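Long-range contacts in MgGH51 (Meripilus giganteus, PDB 6ZPZ), which hydrolyses terminal non-reducing alpha-L-arabinofuranosyl residues as a fungal GH51 arabinofuranosidase, captured here with a cyclopentane-based sulfate inhibitor covalently attached in its active site: residues E351-A356 against T382-N387; V346-E351 against I377-T382; Y397-Y402 against Y425-Y430; N231-Q236 against A288-Y293. All coordinates share one frame; numbering follows the deposited sequence.

Contact 1: residues E351-A356 against T382-N387. With NAG (2-acetamido-2-deoxy-beta-D-glucopyranose), chain B; LX5 ([(1~{S},2~{S},3~{S},4~{S})-2-(hydroxymethyl)-3,4-bis(oxidanyl)cyclopentyl] hydrogen sulfate), chain G; NAG (2-acetamido-2-deoxy-beta-D-glucopyranose), chain C.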
# COMPACT_ATOMS: atom_id res chain seq x y z
N GLU A 351 9.37 10.40 9.38
CA GLU A 351 9.73 11.82 9.04
C GLU A 351 9.89 12.67 10.30
O GLU A 351 9.25 13.78 10.39
CB GLU A 351 8.64 12.44 8.16
CG GLU A 351 8.51 11.70 6.81
CD GLU A 351 8.25 12.61 5.61
OE1 GLU A 351 7.40 13.49 5.73
OE2 GLU A 351 8.95 12.46 4.58
N ASP A 352 10.73 12.19 11.23
CA ASP A 352 10.96 12.86 12.53
C ASP A 352 11.93 14.04 12.36
O ASP A 352 12.15 14.76 13.37
CB ASP A 352 11.37 11.87 13.62
CG ASP A 352 10.19 11.03 14.05
OD1 ASP A 352 9.33 11.49 14.88
OD2 ASP A 352 10.13 9.92 13.57
N PHE A 353 12.36 14.34 11.14
CA PHE A 353 12.92 15.68 10.83
C PHE A 353 11.86 16.77 11.07
O PHE A 353 12.25 17.97 11.24
CB PHE A 353 13.56 15.74 9.44
CG PHE A 353 12.70 15.30 8.27
CD1 PHE A 353 11.84 16.19 7.65
CD2 PHE A 353 12.81 14.01 7.75
CE1 PHE A 353 11.07 15.80 6.56
CE2 PHE A 353 12.06 13.62 6.66
CZ PHE A 353 11.19 14.51 6.07
N PHE A 354 10.56 16.43 11.16
CA PHE A 354 9.53 17.45 11.49
C PHE A 354 9.52 17.72 13.00
O PHE A 354 8.95 18.71 13.45
CB PHE A 354 8.17 17.04 10.94
CG PHE A 354 8.01 17.30 9.46
CD1 PHE A 354 8.33 18.54 8.92
CD2 PHE A 354 7.51 16.31 8.62
CE1 PHE A 354 8.16 18.79 7.56
CE2 PHE A 354 7.33 16.56 7.27
CZ PHE A 354 7.66 17.79 6.74
N ALA A 355 10.16 16.85 13.78
CA ALA A 355 10.22 16.95 15.25
C ALA A 355 11.63 16.61 15.67
O ALA A 355 11.79 15.74 16.51
CB ALA A 355 9.19 16.08 15.91
N ALA A 356 12.59 17.31 15.06
CA ALA A 356 14.03 17.05 15.16
C ALA A 356 14.47 17.49 16.55
O ALA A 356 15.47 16.99 17.05
CB ALA A 356 14.76 17.79 14.07
N THR A 382 14.62 8.22 11.24
CA THR A 382 13.76 8.95 10.27
C THR A 382 14.10 10.44 10.19
O THR A 382 13.53 11.11 9.31
CB THR A 382 12.27 8.74 10.59
OG1 THR A 382 11.98 9.34 11.86
CG2 THR A 382 11.93 7.28 10.57
N THR A 383 15.03 10.95 11.01
CA THR A 383 15.52 12.34 10.86
C THR A 383 16.49 12.41 9.69
O THR A 383 16.92 11.36 9.20
CB THR A 383 16.18 12.83 12.15
OG1 THR A 383 16.91 11.75 12.71
CG2 THR A 383 15.16 13.38 13.13
N ASN A 384 16.84 13.62 9.25
CA ASN A 384 17.91 13.80 8.23
C ASN A 384 19.15 13.09 8.76
O ASN A 384 19.44 13.20 9.97
CB ASN A 384 18.15 15.28 7.92
CG ASN A 384 16.91 15.92 7.35
OD1 ASN A 384 16.18 15.29 6.57
ND2 ASN A 384 16.62 17.14 7.78
N ALA A 385 19.85 12.36 7.91
CA ALA A 385 21.04 11.59 8.31
C ALA A 385 21.99 12.51 9.08
O ALA A 385 22.37 13.58 8.57
CB ALA A 385 21.68 10.97 7.09
N TRP A 386 22.35 12.11 10.29
CA TRP A 386 23.48 12.67 11.07
C TRP A 386 23.16 14.09 11.54
O TRP A 386 24.06 14.71 12.13
CB TRP A 386 24.76 12.63 10.25
CG TRP A 386 24.95 11.30 9.61
CD1 TRP A 386 24.96 11.01 8.28
CD2 TRP A 386 25.08 10.05 10.31
NE1 TRP A 386 25.12 9.67 8.09
CE2 TRP A 386 25.22 9.05 9.32
CE3 TRP A 386 25.18 9.68 11.65
CZ2 TRP A 386 25.39 7.70 9.65
CZ3 TRP A 386 25.38 8.36 11.97
CH2 TRP A 386 25.46 7.37 10.98
N ASN A 387 21.94 14.58 11.34
CA ASN A 387 21.53 15.90 11.86
C ASN A 387 20.04 15.87 12.16
O ASN A 387 19.25 15.98 11.24
CB ASN A 387 21.88 17.03 10.88
CG ASN A 387 21.59 18.41 11.43
OD1 ASN A 387 21.20 18.55 12.59
ND2 ASN A 387 21.74 19.42 10.59
C1 NAG B . 29.29 7.67 8.64
C2 NAG B . 29.37 8.21 10.09
C3 NAG B . 28.66 9.55 10.21
C4 NAG B . 29.09 10.53 9.08
C5 NAG B . 28.86 9.84 7.69
C6 NAG B . 29.08 10.50 6.26
C7 NAG B . 29.53 6.36 11.67
C8 NAG B . 28.78 5.26 12.36
N2 NAG B . 28.80 7.23 10.99
O3 NAG B . 28.84 9.98 11.58
O4 NAG B . 28.28 11.69 9.20
O5 NAG B . 29.69 8.69 7.74
O6 NAG B . 28.43 9.81 5.06
O7 NAG B . 30.75 6.43 11.69
C1 LX5 G . 5.00 11.67 2.50
C2 LX5 G . 6.06 11.06 3.39
C6 LX5 G . 3.15 10.29 1.28
C5 LX5 G . 3.76 10.78 2.60
C3 LX5 G . 5.38 10.18 4.39
C4 LX5 G . 4.16 9.72 3.60
O7 LX5 G . 4.02 9.39 0.58
O8 LX5 G . 2.99 9.63 4.42
O9 LX5 G . 6.25 9.16 4.91
O10 LX5 G . 4.84 12.88 3.24
S11 LX5 G . 4.61 14.17 2.54
O12 LX5 G . 3.34 13.74 1.96
O13 LX5 G . 4.51 15.32 3.45
O14 LX5 G . 5.80 14.34 1.65
C1 NAG C . 28.75 12.74 10.05
C2 NAG C . 28.16 14.00 9.43
C3 NAG C . 28.38 15.24 10.31
C4 NAG C . 27.82 15.00 11.72
C5 NAG C . 28.47 13.71 12.30
C6 NAG C . 27.82 13.37 13.66
C7 NAG C . 27.90 14.17 6.99
C8 NAG C . 28.60 14.42 5.68
N2 NAG C . 28.68 14.17 8.09
O3 NAG C . 27.76 16.37 9.66
O4 NAG C . 27.90 16.15 12.63
O5 NAG C . 28.32 12.57 11.42
O6 NAG C . 28.11 12.03 14.11
O7 NAG C . 26.70 13.98 7.03

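Contact 2: residues V346-E351 against I377-T382. With LX5 ([(1~{S},2~{S},3~{S},4~{S})-2-(hydroxymethyl)-3,4-bis(oxidanyl)cyclopentyl] hydrogen sulfate), chain G.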
# COMPACT_ATOMS: atom_id res chain seq x y z
N VAL A 346 12.97 -2.40 11.67
CA VAL A 346 11.88 -1.62 12.30
C VAL A 346 12.26 -0.17 12.13
O VAL A 346 13.42 0.20 12.39
CB VAL A 346 11.64 -2.03 13.76
CG1 VAL A 346 10.84 -0.99 14.52
CG2 VAL A 346 10.99 -3.39 13.85
N GLU A 347 11.28 0.62 11.69
CA GLU A 347 11.44 2.07 11.50
C GLU A 347 10.85 2.78 12.73
O GLU A 347 9.70 2.52 13.12
CB GLU A 347 10.81 2.51 10.19
CG GLU A 347 11.07 3.94 9.85
CD GLU A 347 10.98 4.26 8.37
OE1 GLU A 347 10.77 3.32 7.58
OE2 GLU A 347 11.16 5.44 8.02
N VAL A 348 11.66 3.66 13.32
CA VAL A 348 11.24 4.41 14.52
C VAL A 348 10.58 5.71 14.09
O VAL A 348 11.27 6.73 13.82
CB VAL A 348 12.43 4.59 15.46
CG1 VAL A 348 11.99 5.34 16.71
CG2 VAL A 348 13.07 3.24 15.77
N GLY A 349 9.27 5.65 13.98
CA GLY A 349 8.49 6.83 13.64
C GLY A 349 8.41 7.01 12.14
O GLY A 349 8.59 6.05 11.38
N ASN A 350 8.15 8.24 11.75
CA ASN A 350 7.94 8.66 10.34
C ASN A 350 8.44 10.09 10.26
O ASN A 350 7.92 10.92 11.06
CB ASN A 350 6.46 8.56 9.98
CG ASN A 350 6.14 9.10 8.60
OD1 ASN A 350 6.65 8.54 7.61
ND2 ASN A 350 5.36 10.17 8.54
N GLU A 351 9.37 10.40 9.38
CA GLU A 351 9.73 11.82 9.04
C GLU A 351 9.89 12.67 10.30
O GLU A 351 9.25 13.78 10.39
CB GLU A 351 8.64 12.44 8.16
CG GLU A 351 8.51 11.70 6.81
CD GLU A 351 8.25 12.61 5.61
OE1 GLU A 351 7.40 13.49 5.73
OE2 GLU A 351 8.95 12.46 4.58
N ILE A 377 17.18 -7.13 15.52
CA ILE A 377 16.46 -6.19 14.62
C ILE A 377 17.32 -4.97 14.32
O ILE A 377 18.01 -4.46 15.23
CB ILE A 377 15.08 -5.80 15.18
CG1 ILE A 377 14.18 -7.03 15.21
CG2 ILE A 377 14.48 -4.65 14.37
CD1 ILE A 377 12.79 -6.74 15.73
N ARG A 378 17.27 -4.52 13.07
CA ARG A 378 17.93 -3.27 12.67
C ARG A 378 16.90 -2.14 12.74
O ARG A 378 15.87 -2.20 12.03
CB ARG A 378 18.52 -3.38 11.28
CG ARG A 378 19.51 -2.27 10.96
CD ARG A 378 20.18 -2.60 9.63
NE ARG A 378 21.33 -1.76 9.41
CZ ARG A 378 22.59 -2.18 9.36
NH1 ARG A 378 22.84 -3.46 9.53
NH2 ARG A 378 23.58 -1.33 9.15
N PHE A 379 17.20 -1.12 13.51
CA PHE A 379 16.27 -0.00 13.78
C PHE A 379 16.66 1.18 12.91
O PHE A 379 17.85 1.54 12.84
CB PHE A 379 16.28 0.34 15.26
CG PHE A 379 15.61 -0.72 16.08
CD1 PHE A 379 14.22 -0.80 16.15
CD2 PHE A 379 16.36 -1.69 16.69
CE1 PHE A 379 13.60 -1.81 16.87
CE2 PHE A 379 15.73 -2.69 17.41
CZ PHE A 379 14.36 -2.74 17.52
N ILE A 380 15.67 1.76 12.25
CA ILE A 380 15.91 2.76 11.19
C ILE A 380 15.47 4.11 11.73
O ILE A 380 14.27 4.24 12.05
CB ILE A 380 15.10 2.40 9.94
CG1 ILE A 380 15.44 1.00 9.43
CG2 ILE A 380 15.27 3.46 8.88
CD1 ILE A 380 14.46 0.49 8.43
N ALA A 381 16.37 5.09 11.73
CA ALA A 381 16.07 6.48 12.12
C ALA A 381 15.45 7.23 10.94
O ALA A 381 15.75 6.90 9.79
CB ALA A 381 17.32 7.16 12.63
N THR A 382 14.62 8.22 11.24
CA THR A 382 13.76 8.95 10.27
C THR A 382 14.10 10.44 10.19
O THR A 382 13.53 11.11 9.31
CB THR A 382 12.27 8.74 10.59
OG1 THR A 382 11.98 9.34 11.86
CG2 THR A 382 11.93 7.28 10.57
C1 LX5 G . 5.00 11.67 2.50
C2 LX5 G . 6.06 11.06 3.39
C6 LX5 G . 3.15 10.29 1.28
C5 LX5 G . 3.76 10.78 2.60
C3 LX5 G . 5.38 10.18 4.39
C4 LX5 G . 4.16 9.72 3.60
O7 LX5 G . 4.02 9.39 0.58
O8 LX5 G . 2.99 9.63 4.42
O9 LX5 G . 6.25 9.16 4.91
O10 LX5 G . 4.84 12.88 3.24
S11 LX5 G . 4.61 14.17 2.54
O12 LX5 G . 3.34 13.74 1.96
O13 LX5 G . 4.51 15.32 3.45
O14 LX5 G . 5.80 14.34 1.65

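Contact 3: residues Y397-Y402 against Y425-Y430. With LX5 ([(1~{S},2~{S},3~{S},4~{S})-2-(hydroxymethyl)-3,4-bis(oxidanyl)cyclopentyl] hydrogen sulfate), chain G.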
# COMPACT_ATOMS: atom_id res chain seq x y z
N TYR A 397 19.33 4.80 8.22
CA TYR A 397 18.45 5.95 8.02
C TYR A 397 17.49 5.69 6.86
O TYR A 397 17.84 5.02 5.87
CB TYR A 397 19.25 7.21 7.72
CG TYR A 397 19.74 7.92 8.96
CD1 TYR A 397 18.91 8.82 9.63
CD2 TYR A 397 21.03 7.73 9.43
CE1 TYR A 397 19.36 9.52 10.73
CE2 TYR A 397 21.48 8.42 10.54
CZ TYR A 397 20.65 9.33 11.18
OH TYR A 397 21.11 10.03 12.25
N ASP A 398 16.29 6.23 7.02
CA ASP A 398 15.25 6.30 5.98
C ASP A 398 15.37 7.69 5.37
O ASP A 398 15.13 8.68 6.07
CB ASP A 398 13.85 6.00 6.51
CG ASP A 398 12.78 6.05 5.45
OD1 ASP A 398 13.14 6.25 4.28
OD2 ASP A 398 11.58 5.96 5.80
N VAL A 399 15.71 7.72 4.10
CA VAL A 399 15.95 8.96 3.31
C VAL A 399 14.79 9.15 2.35
O VAL A 399 14.47 8.21 1.58
CB VAL A 399 17.29 8.91 2.55
CG1 VAL A 399 17.53 10.24 1.81
CG2 VAL A 399 18.45 8.58 3.48
N HIS A 400 14.16 10.31 2.43
CA HIS A 400 12.99 10.72 1.63
C HIS A 400 13.38 11.82 0.63
O HIS A 400 14.08 12.77 1.03
CB HIS A 400 11.88 11.20 2.56
CG HIS A 400 11.33 10.11 3.41
ND1 HIS A 400 10.20 10.29 4.20
CD2 HIS A 400 11.69 8.82 3.57
CE1 HIS A 400 9.92 9.18 4.82
NE2 HIS A 400 10.83 8.25 4.47
N VAL A 401 12.86 11.73 -0.59
CA VAL A 401 12.99 12.85 -1.53
C VAL A 401 11.85 12.79 -2.54
O VAL A 401 11.66 11.76 -3.21
CB VAL A 401 14.38 12.91 -2.20
CG1 VAL A 401 14.73 11.69 -3.02
CG2 VAL A 401 14.50 14.18 -3.04
N TYR A 402 11.13 13.88 -2.58
CA TYR A 402 10.20 14.26 -3.67
C TYR A 402 10.87 15.37 -4.47
O TYR A 402 11.33 16.36 -3.86
CB TYR A 402 8.86 14.64 -3.07
CG TYR A 402 8.05 13.46 -2.58
CD1 TYR A 402 8.02 12.27 -3.28
CD2 TYR A 402 7.31 13.55 -1.41
CE1 TYR A 402 7.25 11.22 -2.84
CE2 TYR A 402 6.53 12.50 -0.96
CZ TYR A 402 6.53 11.32 -1.68
OH TYR A 402 5.74 10.28 -1.29
N TYR A 425 21.24 2.58 4.21
CA TYR A 425 20.28 3.62 3.85
C TYR A 425 19.10 2.96 3.15
O TYR A 425 19.29 2.11 2.30
CB TYR A 425 20.97 4.73 3.07
CG TYR A 425 22.01 5.45 3.89
CD1 TYR A 425 21.66 6.51 4.72
CD2 TYR A 425 23.32 5.00 3.94
CE1 TYR A 425 22.61 7.16 5.48
CE2 TYR A 425 24.27 5.62 4.73
CZ TYR A 425 23.90 6.70 5.51
OH TYR A 425 24.85 7.31 6.28
N PHE A 426 17.92 3.38 3.57
CA PHE A 426 16.60 3.01 3.03
C PHE A 426 16.05 4.24 2.34
O PHE A 426 15.73 5.25 3.01
CB PHE A 426 15.70 2.54 4.17
CG PHE A 426 14.26 2.26 3.83
CD1 PHE A 426 13.87 1.86 2.56
CD2 PHE A 426 13.29 2.36 4.82
CE1 PHE A 426 12.54 1.58 2.29
CE2 PHE A 426 11.97 2.06 4.56
CZ PHE A 426 11.59 1.68 3.29
N GLU A 427 15.95 4.18 1.01
CA GLU A 427 15.29 5.28 0.28
C GLU A 427 13.79 5.00 0.35
O GLU A 427 13.25 4.49 -0.62
CB GLU A 427 15.81 5.39 -1.14
CG GLU A 427 15.45 6.73 -1.76
CD GLU A 427 16.43 7.85 -1.52
OE1 GLU A 427 17.52 7.58 -1.01
OE2 GLU A 427 16.07 8.99 -1.80
N GLY A 428 13.16 5.37 1.46
CA GLY A 428 11.88 4.78 1.89
C GLY A 428 10.70 5.51 1.29
O GLY A 428 9.57 4.97 1.36
N GLU A 429 10.95 6.68 0.73
CA GLU A 429 9.88 7.49 0.11
C GLU A 429 10.52 8.37 -0.96
O GLU A 429 11.27 9.32 -0.60
CB GLU A 429 9.24 8.34 1.19
CG GLU A 429 8.05 9.06 0.70
CD GLU A 429 7.64 10.12 1.68
OE1 GLU A 429 6.59 9.92 2.33
OE2 GLU A 429 8.36 11.15 1.78
N TYR A 430 10.30 8.03 -2.22
CA TYR A 430 10.84 8.85 -3.32
C TYR A 430 9.89 8.79 -4.50
O TYR A 430 9.16 7.80 -4.65
CB TYR A 430 12.28 8.45 -3.65
CG TYR A 430 12.47 7.17 -4.40
CD1 TYR A 430 12.50 5.96 -3.75
CD2 TYR A 430 12.61 7.15 -5.78
CE1 TYR A 430 12.73 4.77 -4.41
CE2 TYR A 430 12.81 5.97 -6.47
CZ TYR A 430 12.87 4.77 -5.79
OH TYR A 430 13.07 3.60 -6.46
C1 LX5 G . 5.00 11.67 2.50
C2 LX5 G . 6.06 11.06 3.39
C6 LX5 G . 3.15 10.29 1.28
C5 LX5 G . 3.76 10.78 2.60
C3 LX5 G . 5.38 10.18 4.39
C4 LX5 G . 4.16 9.72 3.60
O7 LX5 G . 4.02 9.39 0.58
O8 LX5 G . 2.99 9.63 4.42
O9 LX5 G . 6.25 9.16 4.91
O10 LX5 G . 4.84 12.88 3.24
S11 LX5 G . 4.61 14.17 2.54
O12 LX5 G . 3.34 13.74 1.96
O13 LX5 G . 4.51 15.32 3.45
O14 LX5 G . 5.80 14.34 1.65

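Contact 4: residues N231-Q236 against A288-Y293. With LX5 ([(1~{S},2~{S},3~{S},4~{S})-2-(hydroxymethyl)-3,4-bis(oxidanyl)cyclopentyl] hydrogen sulfate), chain G.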
# COMPACT_ATOMS: atom_id res chain seq x y z
N ASN A 231 2.79 8.97 7.16
CA ASN A 231 1.97 9.89 7.98
C ASN A 231 0.87 9.11 8.68
O ASN A 231 0.59 9.43 9.81
CB ASN A 231 1.39 11.01 7.14
CG ASN A 231 2.45 12.01 6.73
OD1 ASN A 231 3.63 11.80 7.00
ND2 ASN A 231 2.02 13.08 6.10
N ASN A 232 0.29 8.11 8.02
CA ASN A 232 -0.88 7.40 8.58
C ASN A 232 -0.52 6.65 9.88
O ASN A 232 -1.45 6.32 10.64
CB ASN A 232 -1.52 6.49 7.56
CG ASN A 232 -3.00 6.28 7.80
OD1 ASN A 232 -3.76 7.25 7.88
ND2 ASN A 232 -3.40 5.02 7.89
N LEU A 233 0.76 6.39 10.15
CA LEU A 233 1.19 5.81 11.45
C LEU A 233 0.94 6.81 12.58
O LEU A 233 0.66 6.40 13.72
CB LEU A 233 2.69 5.57 11.37
CG LEU A 233 3.34 5.08 12.64
CD1 LEU A 233 2.91 3.64 12.98
CD2 LEU A 233 4.86 5.17 12.50
N GLU A 234 1.16 8.08 12.28
CA GLU A 234 1.42 9.08 13.35
C GLU A 234 0.14 9.50 14.06
O GLU A 234 0.21 9.81 15.23
CB GLU A 234 2.16 10.26 12.77
CG GLU A 234 3.57 9.87 12.41
CD GLU A 234 4.41 11.02 11.93
OE1 GLU A 234 5.36 11.35 12.63
OE2 GLU A 234 4.11 11.55 10.83
N GLY A 235 -0.97 9.62 13.35
CA GLY A 235 -2.16 10.25 13.93
C GLY A 235 -2.04 11.76 13.91
O GLY A 235 -0.94 12.29 13.66
N GLN A 236 -3.15 12.45 14.13
CA GLN A 236 -3.15 13.94 14.26
C GLN A 236 -2.81 14.27 15.72
O GLN A 236 -2.39 15.40 15.99
CB GLN A 236 -4.51 14.51 13.85
CG GLN A 236 -4.81 14.42 12.37
CD GLN A 236 -3.73 15.00 11.48
OE1 GLN A 236 -3.28 14.32 10.54
NE2 GLN A 236 -3.28 16.22 11.78
N ALA A 288 7.06 -0.02 10.77
CA ALA A 288 7.21 1.24 11.52
C ALA A 288 6.56 1.07 12.88
O ALA A 288 5.53 0.39 12.96
CB ALA A 288 6.62 2.38 10.76
N VAL A 289 7.15 1.66 13.90
CA VAL A 289 6.48 1.81 15.21
C VAL A 289 6.33 3.30 15.48
O VAL A 289 7.18 4.14 15.08
CB VAL A 289 7.27 1.10 16.33
CG1 VAL A 289 7.25 -0.39 16.07
CG2 VAL A 289 8.70 1.67 16.44
N TRP A 290 5.22 3.63 16.11
CA TRP A 290 4.92 5.01 16.56
C TRP A 290 5.98 5.42 17.59
O TRP A 290 6.37 4.58 18.40
CB TRP A 290 3.51 5.03 17.15
CG TRP A 290 3.01 6.41 17.30
CD1 TRP A 290 2.50 7.22 16.34
CD2 TRP A 290 2.99 7.17 18.52
NE1 TRP A 290 2.15 8.43 16.87
CE2 TRP A 290 2.43 8.42 18.21
CE3 TRP A 290 3.37 6.87 19.83
CZ2 TRP A 290 2.26 9.41 19.18
CZ3 TRP A 290 3.17 7.84 20.78
CH2 TRP A 290 2.61 9.08 20.46
N ALA A 291 6.45 6.67 17.54
CA ALA A 291 7.66 7.09 18.27
C ALA A 291 7.40 8.36 19.08
O ALA A 291 8.36 9.01 19.41
CB ALA A 291 8.80 7.23 17.30
N GLY A 292 6.17 8.65 19.48
CA GLY A 292 5.91 9.70 20.49
C GLY A 292 5.72 11.06 19.86
O GLY A 292 5.92 12.05 20.56
N TYR A 293 5.34 11.11 18.57
CA TYR A 293 4.99 12.33 17.84
C TYR A 293 3.76 12.09 16.95
O TYR A 293 3.61 10.99 16.36
CB TYR A 293 6.18 12.81 17.02
CG TYR A 293 5.85 13.96 16.11
CD1 TYR A 293 5.97 15.28 16.54
CD2 TYR A 293 5.42 13.75 14.81
CE1 TYR A 293 5.69 16.35 15.70
CE2 TYR A 293 5.12 14.80 13.97
CZ TYR A 293 5.25 16.11 14.41
OH TYR A 293 4.93 17.14 13.56
C1 LX5 G . 5.00 11.67 2.50
C2 LX5 G . 6.06 11.06 3.39
C6 LX5 G . 3.15 10.29 1.28
C5 LX5 G . 3.76 10.78 2.60
C3 LX5 G . 5.38 10.18 4.39
C4 LX5 G . 4.16 9.72 3.60
O7 LX5 G . 4.02 9.39 0.58
O8 LX5 G . 2.99 9.63 4.42
O9 LX5 G . 6.25 9.16 4.91
O10 LX5 G . 4.84 12.88 3.24
S11 LX5 G . 4.61 14.17 2.54
O12 LX5 G . 3.34 13.74 1.96
O13 LX5 G . 4.51 15.32 3.45
O14 LX5 G . 5.80 14.34 1.65

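Contact 1: residues E351-A356 against T382-N387
The CA atoms of F353 and T383 approach to 4.2 Å where the 3-10 turn 352-354 meets the loop opened by T382, two connections at one end of the catalytic barrel. The polar link is between D352 and T382: D352 OD2 accepts from T382 OG1 at 2.6 Å with the lone pair that faces away from OD1. T382 can do so because its OG1 sits between the backbone N and the carbonyl carbon (chi1 65°). Next to this bond the methyl of T383 packs over the turn, its CG2 3.3 Å from D352 O. F353 offers an edge rather than a face, with T382 O near the ring plane and 3.4 Å from CD2. The amide of N384 lies 15° from that ring plane, though the two side chains cross at about a right angle, its ND2 3.8 Å from F353 CB. Farther along the loop, W386 lays its indole against a glycan, with C3 of the chain B sugar over the ring centre. R362 forms a salt bridge with D352 OD1, so both oxygens of this buried carboxylate are engaged, which is likely to steady the turn that follows E351, the residue facing the inhibitor.

Contact 2: residues V346-E351 against I377-T382
The ring of F379 has I377 CG2 over one face, 3.7 Å above the plane and offset toward the rim, while V346 across the contact meets it obliquely. V346 and F379 are bridge partners and lie side by side, pointing the same way, with V346 CB 3.7 Å from F379 CE1. Of the valine's methyls, CG1 lies by the ring atoms CD1 and CE1, while V346 CG2 meets I377 CG2 at 3.7 Å; V348 CG2 is a looser neighbour of the ring. Beneath these side chains runs parallel pairing: V346 N donates to R378 O at 2.9 Å, I380 N to V346 O at 2.7 Å, and V348 N to I380 O with a nearly straight N-H...O angle of 174°. E347 stands on the opposite face of the sheet with I380; its CG, trans to its own N (chi1 -173°), comes to 3.5 Å from T382 CG2, while OE1 pairs with R226. Beyond the strand, N350 OD1 accepts a bond from O9 of the inhibitor at 2.8 Å. Strands 345-348 and 378-381 are joined through helix 359-373 in a beta-alpha-beta unit; that helix packs on V348 through W363 and on F379 through L370, while strands 284-289 and 396-403 continue the sheet on either flank.

Contact 3: residues Y397-Y402 against Y425-Y430
Y397 starts the pairing by accepting F426 N on its carbonyl O at 2.8 Å, while its CB rests 3.9 Å from Y425 CD1. D398 lies alongside F426, its carboxylate only 23° from parallel to the ring and OD1 above one face; the same OD1 takes a weak bond from G428 N. V399 N donates to F426 O at 2.7 Å, whereas V399 O receives a weak bond from G428 N, just before the partner strand turns a corner at E429. H400 comes next, and E429 CB sits squarely over its imidazole, 3.4 Å from the centroid and 9° off the ring normal. The H400 ring is also held at its rim, with ND1 bonded to E351 and NE2 directed to D398 OD2, although the position of that oxygen is less sure. An alanine in place of H400 would probably leave E351 and D398 without their shared partner and E429 without the flat surface that supports its CB. V401 N binds E429 O, and V401 CG1 touches E427 OE2 at 3.3 Å, while E427 OE1 is hydrogen-bonded to Y415 OH. Y402 crosses E429 at about a right angle, its OH 3.3 Å from E429 CG. Y402 OH is also hydrogen-bonded to LX5 O7 at 2.7 Å. E429 is extended, with CG trans to N (chi1 -173°), and its OE1 is joined to inhibitor C2 by a 1.6 Å covalent bond. That bond identifies E429 as the residue trapped by the inhibitor, consistent with its being the nucleophile of a retaining GH51 enzyme, positioned by the imidazole and phenol beside it.

Contact 4: residues N231-Q236 against A288-Y293
W290 meets the helical turn 231-234 because its CG lies trans to the backbone N (chi1 -166°), which carries the indole rim to the carbonyls of L233 and E234. Its NE1 donates to E234 O at 2.9 Å, a bent bond (145° at the hydrogen) that reaches the oxygen from a direction tilted out of the carbonyl plane. CD1 of the same indole lies 3.3 Å from L233 O. L233, its own CG likewise trans to N, carries CD2 onto the end of the neighbouring strand, 3.7 Å from A288 CB and 3.6 Å from V289 O. Strand 284-289 belongs to the eight-stranded parallel barrel of clan GH-A, and the turn 231-234 follows the adjacent strand 224-227, so the contact joins two consecutive strand-to-loop transitions at the catalytic end of the barrel. A phenylalanine at W290 would probably leave E234 O without its indole donor and open a gap where the indole rim meets L233 O. The backbone beyond W290 folds back over its own ring, G292 N standing 3.3 Å above one face near the rim, and R241 adds a cation-pi contact. E234, extended beyond CG, presents OE1 in the plane of the Y293 ring at its edge, 3.2 Å from CD2, with carboxylate and ring turned 45° apart; its OE2 accepts N350 ND2. At the start of the turn, N231 N donates an almost straight bond to inhibitor O8 at 2.8 Å, while N231 OD1 accepts the same N350 amide.

How the contacts relate
All four contacts ring one ligand, and contact 2 touches or overlaps all the others. It shares E351 and T382 with contact 1, their centres about 11 Å apart, and adjoins contact 4 through the backbone bond from G349 N to V289 O at 2.8 Å. Contact 3 is tied to contacts 1 and 2 by E351 OE2 and H400 ND1, 2.5 Å apart; E351 follows N350 as the general acid/base does in clan GH-A and probably has that role. Contact 1 also packs on contact 4, with A355 CB 3.4 Å from Y293 CD1. Contacts 3 and 4 do not touch, their nearest atoms about 6 Å apart, yet the inhibitor spans them, with E23 as a further partner.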